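Periplasmic binding protein (Veillonella parvula, PDB 4N01) probably binds a small solute in the periplasm, possibly a metal chelate such as an iron-siderophore or cobalamin, for delivery to an ABC importer. Local coordinates at residues Met77-Leu82 and Phe179-Ala185; Ala72-Met76 and Trp153-Met158; Thr55-Val59 and Ile146-Ile152. One frame throughout, in Å; residues are numbered along the deposited sequence.

Contact 1 of 3, residues Met77-Leu82 and Phe179-Ala185; sequences MLQLGL and FGVKPKA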
# COMPACT_ATOMS: atom_id res chain seq x y z
N MSE A 77 -8.61 3.59 -7.76
CA MSE A 77 -9.50 4.07 -8.81
C MSE A 77 -10.79 3.25 -8.90
O MSE A 77 -11.87 3.81 -9.06
CB MSE A 77 -8.78 4.11 -10.16
CG MSE A 77 -7.69 5.18 -10.22
SE MSE A 77 -7.10 5.48 -12.05
CE MSE A 77 -8.76 6.19 -12.79
N LEU A 78 -10.68 1.94 -8.77
CA LEU A 78 -11.88 1.09 -8.82
C LEU A 78 -12.81 1.35 -7.63
O LEU A 78 -14.04 1.30 -7.76
CB LEU A 78 -11.49 -0.40 -8.89
CG LEU A 78 -10.76 -0.83 -10.18
CD1 LEU A 78 -10.23 -2.25 -10.04
CD2 LEU A 78 -11.68 -0.73 -11.40
N GLN A 79 -12.22 1.65 -6.48
CA GLN A 79 -13.00 1.90 -5.28
C GLN A 79 -13.88 3.13 -5.48
O GLN A 79 -15.01 3.18 -4.99
CB GLN A 79 -12.07 2.08 -4.07
CG GLN A 79 -12.78 2.29 -2.74
CD GLN A 79 -13.50 1.04 -2.26
OE1 GLN A 79 -12.87 0.00 -2.03
NE2 GLN A 79 -14.82 1.14 -2.11
N LEU A 80 -13.37 4.10 -6.24
CA LEU A 80 -14.12 5.34 -6.51
C LEU A 80 -15.09 5.17 -7.69
O LEU A 80 -15.73 6.13 -8.12
CB LEU A 80 -13.16 6.51 -6.79
CG LEU A 80 -12.29 6.94 -5.60
CD1 LEU A 80 -11.47 8.17 -5.94
CD2 LEU A 80 -13.16 7.21 -4.40
N GLY A 81 -15.19 3.95 -8.20
CA GLY A 81 -16.12 3.64 -9.27
C GLY A 81 -15.70 4.14 -10.64
O GLY A 81 -16.54 4.46 -11.48
N LEU A 82 -14.39 4.18 -10.88
CA LEU A 82 -13.87 4.86 -12.06
C LEU A 82 -13.55 3.98 -13.27
O LEU A 82 -12.86 4.43 -14.18
CB LEU A 82 -12.62 5.68 -11.68
CG LEU A 82 -12.92 6.80 -10.69
CD1 LEU A 82 -11.62 7.50 -10.30
CD2 LEU A 82 -13.92 7.81 -11.28
N PHE A 179 -11.32 13.36 -10.67
CA PHE A 179 -12.26 12.63 -11.51
C PHE A 179 -13.70 13.08 -11.36
O PHE A 179 -14.62 12.42 -11.85
CB PHE A 179 -12.10 11.12 -11.30
CG PHE A 179 -10.93 10.54 -12.06
CD1 PHE A 179 -11.11 10.03 -13.34
CD2 PHE A 179 -9.65 10.58 -11.51
CE1 PHE A 179 -10.03 9.53 -14.05
CE2 PHE A 179 -8.57 10.09 -12.22
CZ PHE A 179 -8.76 9.56 -13.50
N GLY A 180 -13.91 14.22 -10.70
CA GLY A 180 -15.25 14.76 -10.54
C GLY A 180 -16.17 13.91 -9.69
O GLY A 180 -17.40 13.98 -9.84
N VAL A 181 -15.60 13.12 -8.78
CA VAL A 181 -16.40 12.30 -7.87
C VAL A 181 -16.00 12.51 -6.41
O VAL A 181 -15.90 11.55 -5.63
CB VAL A 181 -16.35 10.80 -8.24
CG1 VAL A 181 -16.98 10.57 -9.61
CG2 VAL A 181 -14.91 10.28 -8.23
N LYS A 182 -15.75 13.76 -6.03
CA LYS A 182 -15.36 14.07 -4.65
C LYS A 182 -16.33 13.50 -3.58
O LYS A 182 -15.86 12.96 -2.57
CB LYS A 182 -15.13 15.57 -4.45
CG LYS A 182 -14.51 15.93 -3.09
CD LYS A 182 -14.36 17.44 -2.90
CE LYS A 182 -13.90 17.76 -1.49
NZ LYS A 182 -14.20 19.19 -1.13
N PRO A 183 -17.66 13.60 -3.79
CA PRO A 183 -18.55 13.06 -2.76
C PRO A 183 -18.39 11.55 -2.54
O PRO A 183 -18.48 11.08 -1.40
CB PRO A 183 -19.95 13.36 -3.30
CG PRO A 183 -19.77 14.55 -4.17
CD PRO A 183 -18.41 14.38 -4.81
N LYS A 184 -18.15 10.81 -3.61
CA LYS A 184 -17.88 9.38 -3.52
C LYS A 184 -16.64 9.12 -2.65
O LYS A 184 -16.64 8.21 -1.81
CB LYS A 184 -17.68 8.80 -4.92
CG LYS A 184 -17.37 7.32 -4.95
CD LYS A 184 -18.65 6.51 -4.97
CE LYS A 184 -18.35 5.02 -5.08
NZ LYS A 184 -19.55 4.29 -5.58
N ALA A 185 -15.59 9.90 -2.85
CA ALA A 185 -14.37 9.73 -2.07
C ALA A 185 -14.62 10.11 -0.61
O ALA A 185 -14.12 9.45 0.30
CB ALA A 185 -13.23 10.57 -2.64
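The C-terminal end of helix 71-79 meets the turn between helices 165-178 and 182-203, and the fit is one of greasy bumps in shallow hollows. Leu80, just past the end of helix 71-79, is the main bump: its CD2 drops onto the first turn of helix 182-203, 3.6 Å from Ala185 CA and 3.8 Å from Ala185 CB, where the small alanine lets it come close. Two residues on, Leu82 fills the gap between Phe179 and Val181. Its CD1 sits over the face of the Phe179 ring, 4.0 Å from the centroid, a CH-pi contact, while CD2 lies 4.0 Å from Val181 CG2. Selenomethionine Met77 makes an oblique Met-aromatic contact, SE 5.4 Å from the Phe179 ring centroid; its CE packs 3.4 Å from Phe179 CZ. Lys184 lays its aliphatic chain along the outer margin, CG 3.8 Å from Leu80 O. Schellman motifs at Gly81 and Gly180 end helices 71-79 and 165-178. The side chains between them pack the start of the long interlobe helix, a hallmark of class III periplasmic binding proteins, onto the N-terminal lobe.

Contact 2 of 3, residues Ala72-Met76 and Trp153-Met158; sequences ATTEM and WIPESM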
# COMPACT_ATOMS: atom_id res chain seq x y z
N ALA A 72 -2.00 -0.88 -6.52
CA ALA A 72 -2.53 -0.04 -5.45
C ALA A 72 -3.36 1.11 -6.01
O ALA A 72 -4.48 1.36 -5.54
CB ALA A 72 -1.41 0.48 -4.55
N THR A 73 -2.85 1.81 -7.02
CA THR A 73 -3.62 2.88 -7.63
C THR A 73 -4.79 2.33 -8.46
O THR A 73 -5.82 2.99 -8.59
CB THR A 73 -2.75 3.82 -8.49
OG1 THR A 73 -1.99 3.04 -9.41
CG2 THR A 73 -1.80 4.65 -7.60
N THR A 74 -4.64 1.13 -9.01
CA THR A 74 -5.77 0.48 -9.68
C THR A 74 -6.93 0.27 -8.71
O THR A 74 -8.09 0.56 -9.04
CB THR A 74 -5.38 -0.88 -10.30
OG1 THR A 74 -4.54 -0.65 -11.44
CG2 THR A 74 -6.61 -1.67 -10.75
N GLU A 75 -6.62 -0.22 -7.51
CA GLU A 75 -7.67 -0.44 -6.52
C GLU A 75 -8.28 0.87 -6.04
O GLU A 75 -9.50 0.95 -5.88
CB GLU A 75 -7.16 -1.34 -5.36
CG GLU A 75 -6.81 -2.74 -5.90
CD GLU A 75 -6.40 -3.76 -4.84
OE1 GLU A 75 -6.14 -3.39 -3.67
OE2 GLU A 75 -6.34 -4.97 -5.19
N MSE A 76 -7.45 1.90 -5.87
CA MSE A 76 -7.95 3.21 -5.47
C MSE A 76 -8.95 3.72 -6.49
O MSE A 76 -10.03 4.19 -6.13
CB MSE A 76 -6.80 4.21 -5.32
CG MSE A 76 -5.94 3.89 -4.11
SE MSE A 76 -4.35 5.01 -4.07
CE MSE A 76 -5.22 6.72 -3.79
N TRP A 153 -0.19 11.71 -11.90
CA TRP A 153 -0.51 11.98 -10.50
C TRP A 153 -0.07 10.81 -9.65
O TRP A 153 -0.33 9.66 -10.00
CB TRP A 153 -2.02 12.15 -10.32
CG TRP A 153 -2.41 12.36 -8.89
CD1 TRP A 153 -2.26 13.51 -8.17
CD2 TRP A 153 -2.98 11.39 -8.00
NE1 TRP A 153 -2.72 13.32 -6.89
CE2 TRP A 153 -3.17 12.03 -6.76
CE3 TRP A 153 -3.36 10.05 -8.14
CZ2 TRP A 153 -3.72 11.37 -5.66
CZ3 TRP A 153 -3.91 9.40 -7.05
CH2 TRP A 153 -4.09 10.07 -5.82
N ILE A 154 0.59 11.10 -8.53
CA ILE A 154 1.04 10.04 -7.63
C ILE A 154 0.54 10.33 -6.22
O ILE A 154 0.70 11.45 -5.73
CB ILE A 154 2.58 9.99 -7.59
CG1 ILE A 154 3.13 9.66 -8.98
CG2 ILE A 154 3.07 8.96 -6.56
CD1 ILE A 154 4.62 9.82 -9.10
N PRO A 155 -0.11 9.34 -5.58
CA PRO A 155 -0.55 9.53 -4.20
C PRO A 155 0.60 10.01 -3.31
O PRO A 155 1.71 9.46 -3.36
CB PRO A 155 -1.01 8.14 -3.77
CG PRO A 155 -1.49 7.50 -5.07
CD PRO A 155 -0.53 8.04 -6.13
N GLU A 156 0.34 11.05 -2.52
CA GLU A 156 1.34 11.52 -1.56
C GLU A 156 1.75 10.42 -0.60
O GLU A 156 2.87 10.44 -0.08
CB GLU A 156 0.82 12.73 -0.79
CG GLU A 156 0.65 13.98 -1.65
CD GLU A 156 1.97 14.56 -2.12
OE1 GLU A 156 2.95 14.53 -1.35
OE2 GLU A 156 2.03 15.04 -3.28
N SER A 157 0.86 9.47 -0.35
CA SER A 157 1.15 8.41 0.63
C SER A 157 2.26 7.49 0.13
O SER A 157 2.83 6.70 0.88
CB SER A 157 -0.13 7.62 0.98
OG SER A 157 -0.72 7.05 -0.18
N MSE A 158 2.56 7.60 -1.16
CA MSE A 158 3.59 6.80 -1.78
C MSE A 158 4.88 7.57 -2.03
O MSE A 158 5.82 7.04 -2.63
CB MSE A 158 3.08 6.25 -3.12
CG MSE A 158 1.84 5.38 -3.00
SE MSE A 158 1.24 4.86 -4.77
CE MSE A 158 -0.31 3.92 -4.12
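Met158 reaches across with an extended side chain and lays its CE on the helix, 3.6 Å from Ala72 CB and 3.9 Å from Thr73 CG2. That methyl also comes within 4.2 Å of Met76 SE, so the two selenomethionines meet tip to middle. Pro155 supplies the next surface: its CG is 3.8 Å from Thr73 CG2 and 3.9 Å from Met76 SE, which places the proline ring against the one-turn ridge made by Thr73 and Met76. Farther along, Met76 CE touches the edge of the Trp153 indole, 4.1 Å from CH2. The contact is thus wholly apolar. Thr73 turns its methyl to the interface, while its OG1 hydrogen-bonds Ser68 OG, at the end of strand 66-68, and Ser70 O. Asp171 of helix 165-178 accepts hydrogen bonds from the backbone NH groups of Glu156 and Ser157, pinning the short 3-10 turn that presents Met158. Met172 from that same helix also packs on Met76. This is the parallel alpha/beta fold of the N-terminal lobe of a periplasmic binding protein: the helix after the first strand of the parallel sheet, 66-68, packs against the chain leaving its edge strand, 151-153.

Contact 3 of 3, residues Thr55-Val59 and Ile146-Ile152; sequences TDFAV and ISQKVNI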
# COMPACT_ATOMS: atom_id res chain seq x y z
N THR A 55 6.90 19.47 -12.61
CA THR A 55 5.87 19.80 -13.59
C THR A 55 4.54 20.12 -12.90
O THR A 55 4.13 19.43 -11.96
CB THR A 55 5.68 18.64 -14.60
OG1 THR A 55 6.95 18.30 -15.18
CG2 THR A 55 4.70 19.03 -15.72
N ASP A 56 3.88 21.18 -13.35
CA ASP A 56 2.56 21.53 -12.82
C ASP A 56 1.48 20.92 -13.70
O ASP A 56 1.58 20.97 -14.93
CB ASP A 56 2.38 23.05 -12.74
CG ASP A 56 3.22 23.67 -11.65
OD1 ASP A 56 3.35 23.04 -10.57
OD2 ASP A 56 3.76 24.78 -11.85
N PHE A 57 0.47 20.34 -13.07
CA PHE A 57 -0.64 19.72 -13.80
C PHE A 57 -1.98 20.35 -13.43
O PHE A 57 -2.14 20.86 -12.31
CB PHE A 57 -0.69 18.21 -13.50
CG PHE A 57 0.56 17.45 -13.90
CD1 PHE A 57 0.75 17.06 -15.23
CD2 PHE A 57 1.52 17.13 -12.96
CE1 PHE A 57 1.90 16.36 -15.60
CE2 PHE A 57 2.67 16.42 -13.32
CZ PHE A 57 2.86 16.04 -14.64
N ALA A 58 -2.94 20.30 -14.35
CA ALA A 58 -4.29 20.78 -14.06
C ALA A 58 -5.32 20.04 -14.91
O ALA A 58 -5.03 19.69 -16.05
CB ALA A 58 -4.39 22.27 -14.32
N VAL A 59 -6.51 19.82 -14.35
CA VAL A 59 -7.64 19.34 -15.14
C VAL A 59 -8.90 20.13 -14.81
O VAL A 59 -9.08 20.57 -13.67
CB VAL A 59 -7.91 17.82 -14.93
CG1 VAL A 59 -6.70 17.01 -15.35
CG2 VAL A 59 -8.28 17.53 -13.47
N ILE A 146 4.87 13.16 -20.41
CA ILE A 146 4.60 14.60 -20.38
C ILE A 146 4.73 15.23 -21.76
O ILE A 146 3.94 16.11 -22.12
CB ILE A 146 5.47 15.28 -19.30
CG1 ILE A 146 5.09 14.72 -17.92
CG2 ILE A 146 5.31 16.78 -19.32
CD1 ILE A 146 6.02 15.15 -16.78
N SER A 147 5.68 14.76 -22.56
CA SER A 147 5.80 15.19 -23.97
C SER A 147 4.50 14.98 -24.74
O SER A 147 4.18 15.75 -25.65
CB SER A 147 6.91 14.42 -24.68
OG SER A 147 8.17 15.02 -24.46
N GLN A 148 3.77 13.93 -24.38
CA GLN A 148 2.56 13.56 -25.10
C GLN A 148 1.31 14.05 -24.37
O GLN A 148 0.22 13.52 -24.58
CB GLN A 148 2.51 12.04 -25.25
CG GLN A 148 3.73 11.46 -25.95
CD GLN A 148 3.81 11.87 -27.40
OE1 GLN A 148 2.87 11.66 -28.17
NE2 GLN A 148 4.94 12.46 -27.79
N LYS A 149 1.50 15.03 -23.49
CA LYS A 149 0.39 15.70 -22.79
C LYS A 149 -0.35 14.83 -21.78
O LYS A 149 -1.46 15.16 -21.35
CB LYS A 149 -0.60 16.32 -23.79
CG LYS A 149 0.03 17.28 -24.79
CD LYS A 149 -0.97 17.65 -25.88
CE LYS A 149 -0.46 18.78 -26.77
NZ LYS A 149 -1.41 19.10 -27.87
N VAL A 150 0.26 13.72 -21.37
CA VAL A 150 -0.32 12.90 -20.31
C VAL A 150 -0.12 13.59 -18.96
O VAL A 150 0.99 14.02 -18.64
CB VAL A 150 0.34 11.50 -20.27
CG1 VAL A 150 -0.20 10.67 -19.10
CG2 VAL A 150 0.15 10.77 -21.60
N ASN A 151 -1.19 13.69 -18.17
CA ASN A 151 -1.10 14.17 -16.79
C ASN A 151 -0.73 13.03 -15.85
O ASN A 151 -1.36 11.97 -15.88
CB ASN A 151 -2.44 14.78 -16.36
CG ASN A 151 -2.76 16.08 -17.08
OD1 ASN A 151 -1.88 16.93 -17.25
ND2 ASN A 151 -4.00 16.24 -17.52
N ILE A 152 0.28 13.24 -15.00
CA ILE A 152 0.72 12.20 -14.09
C ILE A 152 0.40 12.62 -12.66
O ILE A 152 0.70 13.75 -12.26
CB ILE A 152 2.23 11.96 -14.19
CG1 ILE A 152 2.62 11.62 -15.63
CG2 ILE A 152 2.66 10.84 -13.24
CD1 ILE A 152 4.12 11.48 -15.85
O HOH W 1 -1.94 19.61 -17.03
O HOH W 2 -4.75 18.70 -19.14
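A two-stranded antiparallel hairpin, 44-50 with 53-59, lies beside the edge of the five-stranded parallel sheet, and this contact joins its second strand to the helix-loop-strand unit leading into edge strand 151-153. The apolar part centres on Phe57. Its CZ is 3.9 Å from Ile146 CD1, which comes in near the ring plane, and 4.2 Å from Ile152 CB. Trp46, on the partner strand of the hairpin, meets the Phe57 ring as well. Two oxygens approach the same ring: Ile152 O stands over one face, 3.5 Å from Phe57 CE2, and Asn151 OD1 lies near its plane, 3.3 Å from Phe57 CD1. Among the polar links, Trp46 gives its indole NE1 to Ile152 O. Between the backbones there is no direct ladder, since Asn151 spends its main-chain bonds on Asp126 and Ala128 of the sheet. Water takes over instead, bridging the side-chain carboxamide of Asn151 to the backbone of Ala58. Water 2 accepts from Asn151 ND2 at 3.0 Å and donates to Ala58 O at 3.3 Å, while water 1 accepts from Ala58 N at 2.9 Å and donates to Asn151 OD1 at 2.7 Å.

Overall arrangement
Starting from the N terminus, after strand 44-50 the chain makes strand 53-59, then strand 66-68 and helix 71-79, so the first halves of contacts 3, 2 and 1 come in that order. The second halves follow in the same order, 146-152, 153-158 and 179-185, so every pair of contacts crosses and none nests. Each closes a long loop of 76 to 96 residues. Contact 3 fastens the hairpin beside edge strand 151-153; contact 2, about 17 Å away between centres, ties the continuation of that strand to helix 71-79; contact 1, its centre about 13 Å from that of contact 2, joins the end of that helix to the start of helix 182-203.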